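Local coordinates for type VI secretion system-associated protein TagF (Pseudomonas aeruginosa PAO1, PDB 2QNU) that is of uncertain molecular role but is associated with the type VI secretion system, in which TagF-family proteins probably act as negative, post-translational regulators, at residues S35-S40 with A46-A51; G194-Q199 with G208-G213; S160-P165 with L169-Q174; L89-L94 with S117-T122; T73-P78 with E113-L118. One frame throughout, in Å; residues are numbered along the deposited sequence.

Contact 1: S35-S40 with A46-A51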
# COMPACT_ATOMS: atom_id res chain seq x y z
N SER B 35 -21.80 -18.33 0.75
CA SER B 35 -20.71 -19.33 0.84
C SER B 35 -20.04 -19.24 2.19
O SER B 35 -19.66 -20.25 2.80
CB SER B 35 -19.61 -19.06 -0.26
OG SER B 35 -20.19 -18.95 -1.55
N GLY B 36 -19.82 -18.00 2.61
CA GLY B 36 -19.21 -17.67 3.89
C GLY B 36 -20.08 -18.14 5.05
O GLY B 36 -19.55 -18.61 6.07
N MSE B 37 -21.39 -17.94 4.93
CA MSE B 37 -22.34 -18.24 5.99
C MSE B 37 -22.31 -19.74 6.19
O MSE B 37 -22.07 -20.22 7.28
CB MSE B 37 -23.76 -17.77 5.61
CG MSE B 37 -23.99 -16.23 5.62
SE MSE B 37 -24.01 -15.45 7.49
CE MSE B 37 -25.86 -16.05 7.80
N ARG B 38 -22.49 -20.47 5.10
CA ARG B 38 -22.45 -21.93 5.07
C ARG B 38 -21.12 -22.47 5.59
O ARG B 38 -21.11 -23.34 6.45
CB ARG B 38 -22.77 -22.38 3.67
CG ARG B 38 -22.91 -23.88 3.42
CD ARG B 38 -24.17 -24.47 4.12
NE ARG B 38 -23.78 -25.08 5.39
CZ ARG B 38 -24.46 -25.00 6.52
NH1 ARG B 38 -25.64 -24.37 6.60
NH2 ARG B 38 -23.97 -25.59 7.60
N ALA B 39 -19.98 -21.95 5.15
CA ALA B 39 -18.71 -22.47 5.69
C ALA B 39 -18.53 -22.16 7.18
O ALA B 39 -18.15 -23.03 7.93
CB ALA B 39 -17.50 -21.95 4.90
N SER B 40 -18.83 -20.93 7.60
CA SER B 40 -18.74 -20.55 9.05
C SER B 40 -19.67 -21.46 9.87
O SER B 40 -19.26 -22.01 10.89
CB SER B 40 -19.09 -19.09 9.26
OG SER B 40 -20.42 -18.87 8.81
N ALA B 46 -22.62 -25.80 16.68
CA ALA B 46 -23.49 -25.22 17.73
C ALA B 46 -23.06 -23.83 18.20
O ALA B 46 -23.89 -23.05 18.66
CB ALA B 46 -23.55 -26.13 18.95
N ALA B 47 -21.77 -23.56 18.08
CA ALA B 47 -21.20 -22.26 18.45
C ALA B 47 -21.47 -21.12 17.47
O ALA B 47 -21.14 -19.97 17.76
CB ALA B 47 -19.69 -22.42 18.64
N TRP B 48 -22.05 -21.43 16.31
CA TRP B 48 -22.17 -20.44 15.23
C TRP B 48 -23.02 -19.23 15.62
O TRP B 48 -22.62 -18.05 15.39
CB TRP B 48 -22.79 -21.08 13.97
CG TRP B 48 -22.88 -20.07 12.86
CD1 TRP B 48 -21.85 -19.66 12.04
CD2 TRP B 48 -24.02 -19.31 12.47
NE1 TRP B 48 -22.30 -18.68 11.19
CE2 TRP B 48 -23.62 -18.45 11.41
CE3 TRP B 48 -25.35 -19.26 12.89
CZ2 TRP B 48 -24.49 -17.57 10.80
CZ3 TRP B 48 -26.21 -18.35 12.27
CH2 TRP B 48 -25.77 -17.54 11.24
N LEU B 49 -24.21 -19.50 16.19
CA LEU B 49 -25.22 -18.47 16.35
C LEU B 49 -24.82 -17.39 17.36
O LEU B 49 -24.99 -16.19 17.12
CB LEU B 49 -26.56 -19.09 16.68
CG LEU B 49 -27.68 -18.11 16.93
CD1 LEU B 49 -28.04 -17.30 15.70
CD2 LEU B 49 -28.89 -18.89 17.46
N ASP B 50 -24.17 -17.83 18.42
CA ASP B 50 -23.59 -16.95 19.42
C ASP B 50 -22.52 -16.05 18.88
O ASP B 50 -22.47 -14.84 19.20
CB ASP B 50 -22.99 -17.80 20.54
CG ASP B 50 -24.08 -18.56 21.37
OD1 ASP B 50 -25.31 -18.36 21.12
OD2 ASP B 50 -23.70 -19.38 22.25
N ALA B 51 -21.63 -16.64 18.09
CA ALA B 51 -20.57 -15.85 17.40
C ALA B 51 -21.13 -14.79 16.45
O ALA B 51 -20.71 -13.61 16.49
CB ALA B 51 -19.65 -16.82 16.62
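The indole of Trp48 lies with one edge against helix 23-44, where Ser40 and Met37 meet two neighbouring parts of its rim. Nearest the helix is the pyrrole nitrogen: Trp48 NE1 stands 3.0 Å from Ser40 OG and donates a weak hydrogen bond to it, bent to 134° at the hydrogen. The hydroxyl lies close to the ring plane, so the N-H is used at the edge. With CG anti to the backbone N (chi1 -179°), the indole of Trp48 is carried away from its own short helix to helix 23-44. Ser40 OG sits between its backbone N and carbonyl carbon (chi1 61°), which tucks it back over the preceding helical turn, 2.9 Å from Gly36 O and 2.6 Å from Met37 O; its single proton can serve either carbonyl, and the oxygen still accepts from the indole. A small hydroxyl suits this buried place, since it can donate to a helix carbonyl and accept from the indole at once.

Further round the rim, selenomethionine Met37 bends at chi2 and chi3 and brings its methyl to the benzo part, CE lying 3.6 Å from Trp48 CZ2. Its selenium is in the ring plane, 5.3 Å from the centroid of the six-membered ring, and the two side chains cross obliquely. Leu211 of helix 209-212 packs on both Ser40 and Trp48, and Tyr52 stacks with the indole. The arrangement is a helix-helix packing contact built on an edge-on Met-aromatic pair, joining consecutive helices of the TagF N-terminal domain.

Contact 2: G194-Q199 with G208-G213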
# COMPACT_ATOMS: atom_id res chain seq x y z
N GLY B 194 -9.44 -2.99 14.55
CA GLY B 194 -8.28 -3.09 13.70
C GLY B 194 -8.69 -3.17 12.24
O GLY B 194 -9.87 -3.02 11.89
N LEU B 195 -7.69 -3.46 11.43
CA LEU B 195 -7.85 -3.49 9.98
C LEU B 195 -7.38 -4.88 9.45
O LEU B 195 -6.33 -5.38 9.85
CB LEU B 195 -6.96 -2.39 9.41
CG LEU B 195 -6.74 -2.33 7.86
CD1 LEU B 195 -8.02 -1.98 7.20
CD2 LEU B 195 -5.67 -1.26 7.50
N MSE B 196 -8.16 -5.44 8.54
CA MSE B 196 -7.89 -6.72 7.89
C MSE B 196 -7.80 -6.54 6.38
O MSE B 196 -8.57 -5.79 5.79
CB MSE B 196 -9.06 -7.67 8.18
CG MSE B 196 -9.30 -7.95 9.70
SE MSE B 196 -11.14 -8.84 9.78
CE MSE B 196 -10.57 -10.65 9.52
N ARG B 197 -6.83 -7.24 5.74
CA ARG B 197 -6.69 -7.23 4.26
C ARG B 197 -6.65 -8.63 3.71
O ARG B 197 -5.88 -9.45 4.21
CB ARG B 197 -5.37 -6.59 3.87
CG ARG B 197 -5.11 -6.51 2.37
CD ARG B 197 -3.74 -5.87 2.08
NE ARG B 197 -3.56 -5.45 0.65
CZ ARG B 197 -3.40 -6.34 -0.32
NH1 ARG B 197 -3.38 -7.64 -0.03
NH2 ARG B 197 -3.25 -5.98 -1.58
N TYR B 198 -7.50 -8.93 2.75
CA TYR B 198 -7.37 -10.09 1.90
C TYR B 198 -6.98 -9.68 0.47
O TYR B 198 -7.43 -8.64 -0.07
CB TYR B 198 -8.65 -10.93 1.88
CG TYR B 198 -8.97 -11.59 3.22
CD1 TYR B 198 -9.70 -10.92 4.18
CD2 TYR B 198 -8.55 -12.90 3.52
CE1 TYR B 198 -10.07 -11.51 5.45
CE2 TYR B 198 -8.87 -13.51 4.79
CZ TYR B 198 -9.63 -12.81 5.74
OH TYR B 198 -9.94 -13.40 6.95
N GLN B 199 -6.11 -10.51 -0.11
CA GLN B 199 -5.86 -10.52 -1.54
C GLN B 199 -7.12 -11.08 -2.17
O GLN B 199 -7.42 -12.25 -2.01
CB GLN B 199 -4.65 -11.42 -1.87
CG GLN B 199 -4.02 -11.12 -3.20
CD GLN B 199 -3.30 -9.77 -3.26
OE1 GLN B 199 -2.70 -9.31 -2.28
NE2 GLN B 199 -3.35 -9.14 -4.45
N GLY B 208 -15.74 -17.13 8.90
CA GLY B 208 -15.66 -17.29 10.32
C GLY B 208 -14.84 -16.30 11.15
O GLY B 208 -15.24 -15.99 12.29
N ARG B 209 -13.71 -15.83 10.62
CA ARG B 209 -12.82 -14.93 11.34
C ARG B 209 -13.50 -13.59 11.57
O ARG B 209 -13.22 -12.93 12.56
CB ARG B 209 -11.45 -14.74 10.60
CG ARG B 209 -10.52 -15.99 10.77
CD ARG B 209 -10.17 -16.91 9.54
NE ARG B 209 -9.14 -16.30 8.74
CZ ARG B 209 -8.44 -16.82 7.72
NH1 ARG B 209 -8.50 -18.10 7.30
NH2 ARG B 209 -7.61 -16.00 7.12
N PHE B 210 -14.42 -13.21 10.68
CA PHE B 210 -15.24 -12.00 10.92
C PHE B 210 -16.18 -12.15 12.15
O PHE B 210 -16.74 -11.15 12.61
CB PHE B 210 -16.17 -11.71 9.75
CG PHE B 210 -15.48 -11.25 8.51
CD1 PHE B 210 -14.72 -10.08 8.51
CD2 PHE B 210 -15.61 -11.97 7.32
CE1 PHE B 210 -14.10 -9.63 7.32
CE2 PHE B 210 -14.97 -11.55 6.13
CZ PHE B 210 -14.19 -10.40 6.15
N LEU B 211 -16.42 -13.40 12.57
CA LEU B 211 -17.36 -13.69 13.69
C LEU B 211 -16.60 -13.99 14.95
O LEU B 211 -17.06 -13.65 16.01
CB LEU B 211 -18.39 -14.78 13.39
CG LEU B 211 -18.98 -14.89 11.97
CD1 LEU B 211 -19.80 -16.16 11.77
CD2 LEU B 211 -19.78 -13.70 11.56
N THR B 212 -15.41 -14.58 14.86
CA THR B 212 -14.73 -14.98 16.04
C THR B 212 -13.41 -14.32 16.26
O THR B 212 -12.89 -14.38 17.38
CB THR B 212 -14.49 -16.50 16.03
OG1 THR B 212 -13.47 -16.82 15.08
CG2 THR B 212 -15.75 -17.21 15.67
N GLY B 213 -12.85 -13.70 15.23
CA GLY B 213 -11.46 -13.24 15.30
C GLY B 213 -10.41 -14.34 15.52
O GLY B 213 -9.25 -14.06 15.79
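A short helix, 209-212, packs here against strand 194-199, an edge strand of the antiparallel sheet within this chain, through the side chains of Met196, Tyr198, Arg209 and Phe210. Met196 and Tyr198, two apart on the strand, both direct their CB toward the helix, as residues on one face of a sheet do. Selenomethionine Met196 extends its chain and then bends at chi3 (88°), setting SE 3.9 Å from Phe210 CE1. Relative to the ring, the selenium is oblique, 4.9 Å from the centroid and 58° off the normal. Phe210 also meets Tyr198 more loosely, CZ standing 4.3 Å from Tyr198 CE1. The long, flexible selenomethionine can follow the ring's outline from the strand, and the flat Phe210 gains further partners in Trp58, which meets it edge to face, and Trp183.

Bends at chi2 and chi3 bring the guanidinium of Arg209 to the phenol end of Tyr198, the two planes 39° apart. Arg209 NH2 lies at the edge of the tyrosine ring, 3.6 Å from Tyr198 CE2. Its clear polar partner is Asn156 of the second subunit, whose OD1 accepts a hydrogen bond from NH2. Leu157 of that subunit packs on both Met196 and Tyr198, and a strand of that subunit pairs antiparallel with Leu195 and Arg197. The whole is a helix-on-sheet packing layer with a Met-aromatic contact, placed where the sheet continues into the partner subunit of the dimer.

Contact 3: S160-P165 with L169-Q174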
# COMPACT_ATOMS: atom_id res chain seq x y z
N SER B 160 3.58 6.64 -11.15
CA SER B 160 2.54 7.51 -10.62
C SER B 160 2.96 8.95 -10.80
O SER B 160 4.12 9.31 -10.62
CB SER B 160 2.31 7.28 -9.13
OG SER B 160 2.21 5.89 -8.81
N GLU B 161 1.98 9.77 -11.08
CA GLU B 161 2.20 11.16 -11.29
C GLU B 161 2.17 11.90 -9.97
O GLU B 161 1.32 12.72 -9.72
CB GLU B 161 1.16 11.65 -12.28
CG GLU B 161 1.40 11.10 -13.70
CD GLU B 161 2.86 11.25 -14.19
OE1 GLU B 161 3.49 12.34 -14.01
OE2 GLU B 161 3.39 10.25 -14.75
N ALA B 162 3.14 11.62 -9.13
CA ALA B 162 3.13 12.08 -7.75
C ALA B 162 4.45 12.78 -7.55
O ALA B 162 5.52 12.16 -7.67
CB ALA B 162 2.97 10.86 -6.77
N VAL B 163 4.37 14.08 -7.31
CA VAL B 163 5.58 14.88 -7.22
C VAL B 163 5.76 15.52 -5.86
O VAL B 163 6.68 16.32 -5.68
CB VAL B 163 5.63 16.00 -8.35
CG1 VAL B 163 5.24 15.41 -9.70
CG2 VAL B 163 4.77 17.18 -8.05
N THR B 164 4.84 15.26 -4.92
CA THR B 164 5.00 15.77 -3.56
C THR B 164 4.94 14.58 -2.65
O THR B 164 4.44 13.58 -3.07
CB THR B 164 3.87 16.74 -3.15
OG1 THR B 164 2.57 16.13 -3.33
CG2 THR B 164 3.98 18.06 -4.00
N PRO B 165 5.46 14.70 -1.41
CA PRO B 165 5.35 13.62 -0.45
C PRO B 165 3.90 13.22 -0.19
O PRO B 165 3.65 12.05 0.02
CB PRO B 165 5.96 14.22 0.81
CG PRO B 165 6.89 15.29 0.33
CD PRO B 165 6.15 15.86 -0.81
N LEU B 169 2.41 9.55 -0.86
CA LEU B 169 1.73 8.79 0.18
C LEU B 169 0.37 8.31 -0.31
O LEU B 169 0.01 7.15 -0.12
CB LEU B 169 1.60 9.63 1.49
CG LEU B 169 1.18 8.81 2.73
CD1 LEU B 169 2.28 7.93 3.31
CD2 LEU B 169 0.71 9.76 3.77
N ALA B 170 -0.40 9.21 -0.92
CA ALA B 170 -1.67 8.78 -1.45
C ALA B 170 -1.50 7.72 -2.52
O ALA B 170 -2.34 6.85 -2.62
CB ALA B 170 -2.48 9.97 -2.01
N ALA B 171 -0.46 7.81 -3.36
CA ALA B 171 -0.24 6.78 -4.41
C ALA B 171 0.01 5.41 -3.81
O ALA B 171 -0.51 4.38 -4.26
CB ALA B 171 0.93 7.21 -5.31
N LEU B 172 0.85 5.38 -2.80
CA LEU B 172 1.20 4.11 -2.16
C LEU B 172 -0.02 3.48 -1.52
O LEU B 172 -0.27 2.29 -1.69
CB LEU B 172 2.32 4.32 -1.15
CG LEU B 172 3.72 4.03 -1.67
CD1 LEU B 172 4.03 5.03 -2.78
CD2 LEU B 172 4.66 4.23 -0.60
N ALA B 173 -0.79 4.27 -0.76
CA ALA B 173 -2.03 3.76 -0.15
C ALA B 173 -3.08 3.22 -1.18
O ALA B 173 -3.64 2.16 -0.95
CB ALA B 173 -2.66 4.86 0.74
N GLN B 174 -3.31 3.89 -2.31
CA GLN B 174 -4.19 3.36 -3.37
C GLN B 174 -3.71 2.06 -3.88
O GLN B 174 -4.52 1.18 -4.11
CB GLN B 174 -4.34 4.24 -4.63
CG GLN B 174 -3.86 5.66 -4.52
CD GLN B 174 -4.04 6.57 -5.78
OE1 GLN B 174 -4.65 7.63 -5.64
NE2 GLN B 174 -3.47 6.19 -6.97
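The first torsion of Ser160 turns OG away from its own carbonyl carbon (chi1 -47°), and from there the hydroxyl lies over the methyl of Ala171, with OG 4.0 Å from Ala171 CB. OG and CB of Ser160 both rest on that methyl, in van der Waals contact. The hydroxyl's polar partner is Gln150, whose NE2 is hydrogen-bonded to Ser160 OG, and an acetate ion, probably from the crystallisation liquor, lies about 3 Å from the side chain. Ala162 reaches the same methyl, its CB 4.4 Å from Ala171 CB. Between these two residues Glu161 centres an inverse gamma turn, which lets the chain bend round the helix. Alanine, with a single methyl, suits a point where the loop backbone runs close alongside.

The loop then enters helix 165-177. Thr164, at the N-cap, uses OG1 to accept from the backbone N of Gln167, and Pro165 follows as the first helical residue, where its lack of an N-H costs nothing. Its carbonyl takes part in the i to i+4 bonding of the first turn: Leu169 N donates to Pro165 O at 2.9 Å, with 153° at the hydrogen. Ser160 pairs antiparallel with a strand of the second subunit, and Pro165 packs on Gly107 of the second subunit. Together these form a threonine N-capped helix start, the preceding loop folded back on it at the dimer interface.

Contact 4: L89-L94 with S117-T122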
# COMPACT_ATOMS: atom_id res chain seq x y z
N LEU B 89 -27.02 -7.69 6.77
CA LEU B 89 -27.59 -6.50 6.09
C LEU B 89 -26.41 -5.62 5.72
O LEU B 89 -25.55 -5.31 6.54
CB LEU B 89 -28.50 -5.74 7.03
CG LEU B 89 -29.13 -4.41 6.53
CD1 LEU B 89 -30.06 -4.67 5.39
CD2 LEU B 89 -29.90 -3.81 7.66
N THR B 90 -26.38 -5.21 4.48
CA THR B 90 -25.28 -4.42 3.99
C THR B 90 -25.83 -3.14 3.45
O THR B 90 -26.80 -3.18 2.75
CB THR B 90 -24.56 -5.20 2.82
OG1 THR B 90 -24.20 -6.49 3.27
CG2 THR B 90 -23.31 -4.48 2.37
N VAL B 91 -25.18 -2.04 3.78
CA VAL B 91 -25.32 -0.78 3.04
C VAL B 91 -24.01 -0.57 2.23
O VAL B 91 -22.89 -0.65 2.78
CB VAL B 91 -25.54 0.38 4.00
CG1 VAL B 91 -25.50 1.75 3.28
CG2 VAL B 91 -26.87 0.15 4.76
N ALA B 92 -24.17 -0.34 0.92
CA ALA B 92 -23.04 -0.28 -0.03
C ALA B 92 -23.16 0.89 -0.99
O ALA B 92 -24.24 1.18 -1.50
CB ALA B 92 -22.98 -1.54 -0.82
N CYS B 93 -22.04 1.57 -1.20
CA CYS B 93 -21.92 2.55 -2.26
C CYS B 93 -20.96 2.05 -3.35
O CYS B 93 -19.79 1.77 -3.11
CB CYS B 93 -21.41 3.84 -1.66
SG CYS B 93 -21.25 5.05 -2.87
N LEU B 94 -21.47 1.97 -4.57
CA LEU B 94 -20.67 1.58 -5.71
C LEU B 94 -19.87 2.77 -6.27
O LEU B 94 -20.43 3.76 -6.52
CB LEU B 94 -21.58 1.04 -6.78
CG LEU B 94 -21.56 -0.47 -6.94
CD1 LEU B 94 -22.51 -1.11 -5.99
CD2 LEU B 94 -21.91 -0.82 -8.42
N SER B 117 -24.81 3.80 12.11
CA SER B 117 -26.02 4.23 12.88
C SER B 117 -27.28 3.82 12.15
O SER B 117 -28.29 3.41 12.75
CB SER B 117 -25.94 5.72 13.19
OG SER B 117 -27.22 6.22 13.38
N LEU B 118 -27.26 3.83 10.81
CA LEU B 118 -28.49 3.45 10.10
C LEU B 118 -28.77 1.97 10.23
O LEU B 118 -29.87 1.57 10.44
CB LEU B 118 -28.44 3.84 8.62
CG LEU B 118 -28.55 5.33 8.34
CD1 LEU B 118 -28.53 5.49 6.84
CD2 LEU B 118 -29.81 5.95 8.95
N LEU B 119 -27.75 1.14 10.01
CA LEU B 119 -27.90 -0.31 10.19
C LEU B 119 -28.39 -0.63 11.64
O LEU B 119 -29.20 -1.55 11.84
CB LEU B 119 -26.56 -0.97 9.98
CG LEU B 119 -25.97 -1.02 8.54
CD1 LEU B 119 -24.51 -1.53 8.51
CD2 LEU B 119 -26.78 -1.90 7.69
N LEU B 120 -27.81 0.05 12.62
CA LEU B 120 -28.15 -0.20 14.05
C LEU B 120 -29.64 0.12 14.28
O LEU B 120 -30.36 -0.66 14.89
CB LEU B 120 -27.22 0.56 14.99
CG LEU B 120 -25.82 -0.04 14.94
CD1 LEU B 120 -24.79 0.95 15.40
CD2 LEU B 120 -25.64 -1.35 15.68
N SER B 121 -30.13 1.20 13.67
CA SER B 121 -31.51 1.60 13.77
C SER B 121 -32.49 0.48 13.45
O SER B 121 -33.62 0.48 13.97
CB SER B 121 -31.79 2.85 12.90
OG SER B 121 -32.00 2.50 11.52
N THR B 122 -32.09 -0.47 12.61
CA THR B 122 -33.02 -1.54 12.19
C THR B 122 -33.16 -2.62 13.25
O THR B 122 -33.96 -3.54 13.09
CB THR B 122 -32.60 -2.27 10.82
OG1 THR B 122 -31.39 -3.02 11.01
CG2 THR B 122 -32.42 -1.24 9.71
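Leu119 is the first residue of segment 117-122 to pack closely on strand 89-95, and one of its methyls does most of the work. Its CB bond heads for the strand, and chi1 (-70°) lays CD2 between two strand residues two apart. On one side Leu119 CD2 is 3.6 Å from Leu89 CG; toward the next residue on the same face it is 3.6 Å from Val91 CG2. Leu119 runs antiparallel alongside both partners, flank to flank, so the branches interleave instead of meeting end on. The branched Val91 suits the strand, and its CG2, beside the backbone N, is the methyl offered to the helix.

Three residues on, Thr122 comes tip to tip with Leu89, its OG1 3.8 Å from Leu89 CD2. The hydroxyl is not left to the hydrocarbon: OG1 donates to Leu119 O at 2.8 Å, 17° out of the carbonyl plane. That same carbonyl also accepts from Thr122 N at 3.2 Å, so two donors of one residue share it. Phe132 of helix 129-137 touches both Val91 and Thr122, and Val75 of the neighbouring strand also touches Leu119.

The chemistry is thus that of a hydrophobic core layer: dispersion and shape join helix to sheet, while the one hydroxyl at the contact is satisfied by a backbone carbonyl of its own segment and can be buried.

Contact 5: T73-P78 with E113-L118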
# COMPACT_ATOMS: atom_id res chain seq x y z
N THR B 73 -17.69 0.24 -1.43
CA THR B 73 -17.42 0.55 -0.03
C THR B 73 -18.74 0.53 0.77
O THR B 73 -19.81 0.69 0.21
CB THR B 73 -16.73 1.88 0.13
OG1 THR B 73 -16.27 2.02 1.47
CG2 THR B 73 -17.64 3.04 -0.23
N GLY B 74 -18.63 0.27 2.07
CA GLY B 74 -19.83 0.15 2.87
C GLY B 74 -19.61 -0.43 4.24
O GLY B 74 -18.50 -0.39 4.77
N VAL B 75 -20.71 -0.89 4.81
CA VAL B 75 -20.68 -1.54 6.11
C VAL B 75 -21.63 -2.74 6.07
O VAL B 75 -22.67 -2.67 5.47
CB VAL B 75 -21.06 -0.61 7.28
CG1 VAL B 75 -20.85 -1.33 8.63
CG2 VAL B 75 -20.25 0.68 7.25
N VAL B 76 -21.23 -3.84 6.69
CA VAL B 76 -22.09 -5.02 6.75
C VAL B 76 -22.27 -5.40 8.21
O VAL B 76 -21.33 -5.29 9.00
CB VAL B 76 -21.57 -6.25 5.97
CG1 VAL B 76 -20.13 -6.61 6.34
CG2 VAL B 76 -22.46 -7.47 6.20
N MSE B 77 -23.49 -5.80 8.57
CA MSE B 77 -23.87 -6.17 9.95
C MSE B 77 -24.66 -7.47 10.00
O MSE B 77 -25.54 -7.65 9.21
CB MSE B 77 -24.80 -5.06 10.50
CG MSE B 77 -25.26 -5.34 11.96
SE MSE B 77 -26.66 -4.01 12.56
CE MSE B 77 -28.12 -4.74 11.61
N PRO B 78 -24.40 -8.35 10.99
CA PRO B 78 -25.27 -9.53 11.15
C PRO B 78 -26.74 -9.11 11.34
O PRO B 78 -27.02 -8.14 12.05
CB PRO B 78 -24.74 -10.21 12.42
CG PRO B 78 -23.35 -9.68 12.58
CD PRO B 78 -23.29 -8.33 11.96
N GLU B 113 -19.53 5.85 10.20
CA GLU B 113 -20.27 6.00 11.45
C GLU B 113 -21.76 6.29 11.18
O GLU B 113 -22.64 5.65 11.78
CB GLU B 113 -19.62 7.10 12.27
CG GLU B 113 -18.32 6.62 12.85
CD GLU B 113 -17.48 7.71 13.51
OE1 GLU B 113 -17.85 8.88 13.47
OE2 GLU B 113 -16.42 7.38 14.04
N GLN B 114 -22.04 7.16 10.21
CA GLN B 114 -23.41 7.40 9.80
C GLN B 114 -24.04 6.14 9.24
O GLN B 114 -25.19 5.88 9.50
CB GLN B 114 -23.55 8.47 8.70
CG GLN B 114 -22.90 9.79 9.02
CD GLN B 114 -23.03 10.85 7.87
OE1 GLN B 114 -24.06 10.91 7.16
NE2 GLN B 114 -22.00 11.72 7.73
N VAL B 115 -23.32 5.38 8.42
CA VAL B 115 -23.89 4.18 7.88
C VAL B 115 -24.15 3.19 9.01
O VAL B 115 -25.18 2.54 9.02
CB VAL B 115 -23.00 3.49 6.79
CG1 VAL B 115 -23.54 2.12 6.51
CG2 VAL B 115 -22.98 4.33 5.53
N GLU B 116 -23.19 3.03 9.91
CA GLU B 116 -23.38 2.12 11.08
C GLU B 116 -24.60 2.51 11.91
O GLU B 116 -25.38 1.65 12.34
CB GLU B 116 -22.17 2.12 12.00
CG GLU B 116 -20.91 1.43 11.40
CD GLU B 116 -19.73 1.50 12.35
OE1 GLU B 116 -19.82 2.32 13.30
OE2 GLU B 116 -18.72 0.74 12.19
N SER B 117 -24.81 3.80 12.11
CA SER B 117 -26.02 4.23 12.88
C SER B 117 -27.28 3.82 12.15
O SER B 117 -28.29 3.41 12.75
CB SER B 117 -25.94 5.72 13.19
OG SER B 117 -27.22 6.22 13.38
N LEU B 118 -27.26 3.83 10.81
CA LEU B 118 -28.49 3.45 10.10
C LEU B 118 -28.77 1.97 10.23
O LEU B 118 -29.87 1.57 10.44
CB LEU B 118 -28.44 3.84 8.62
CG LEU B 118 -28.55 5.33 8.34
CD1 LEU B 118 -28.53 5.49 6.84
CD2 LEU B 118 -29.81 5.95 8.95
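Strand 71-77 and helix 110-121 approach most closely where Val75 and Glu116 have their CA atoms 6.7 Å apart, and Val75 faces Val115 and Glu116. The backbone of the strand is extended, and its CB directions put Val75 toward the helix and Val76 away from it. Gly74, just before, has phi 168° and psi -162°, an almost fully stretched conformation that glycine adopts easily.

Val75 carries the contact with both branches. CG1, anti to the backbone N (chi1 -174°), goes to the glutamate, and CG2, beside that N, goes to the valine. Val75 CG2 lies 3.7 Å from Val115 CG1, and the two valines pass flank to flank, pointing opposite ways. Glu116 is met at its aliphatic part: its CG is 3.9 Å from Val75 CG1, the side chains crossing at about a right angle. Beyond CG the glutamate runs extended, which takes the carboxylate past the valine to charged partners. OE2 forms a salt bridge to Arg59 NE on strand 58-62 and OE1 one to Arg186 NH1, while Arg186 also reaches Glu113 one turn earlier.

The beta-branched valines fit a close helix-on-sheet seam. The methylene of Glu116 joins the apolar layer, and the carboxylate of this buried residue, paired with two arginines, would probably be kept ionised and would add an electrostatic tie between helix and sheet.

Contacts 4 and 5 are two halves of one interface: their centres are 4 Å apart, both use helix 110-121 and share Ser117 and Leu118, and their strands are sheet neighbours joined by Leu89 N to Met77 O at 2.9 Å. Contacts 1 and 2, with centres 14 Å apart, meet through Leu211, whose CD1 is 3.6 Å from Trp48 NE1, linking the early helices to helix 209-212. Contact 2 reaches the same sheet as contacts 4 and 5. Contact 3 stands apart, its centre about 40 Å from that of contact 1, yet like contact 2 it touches the second subunit, and it lies beside the bound acetate.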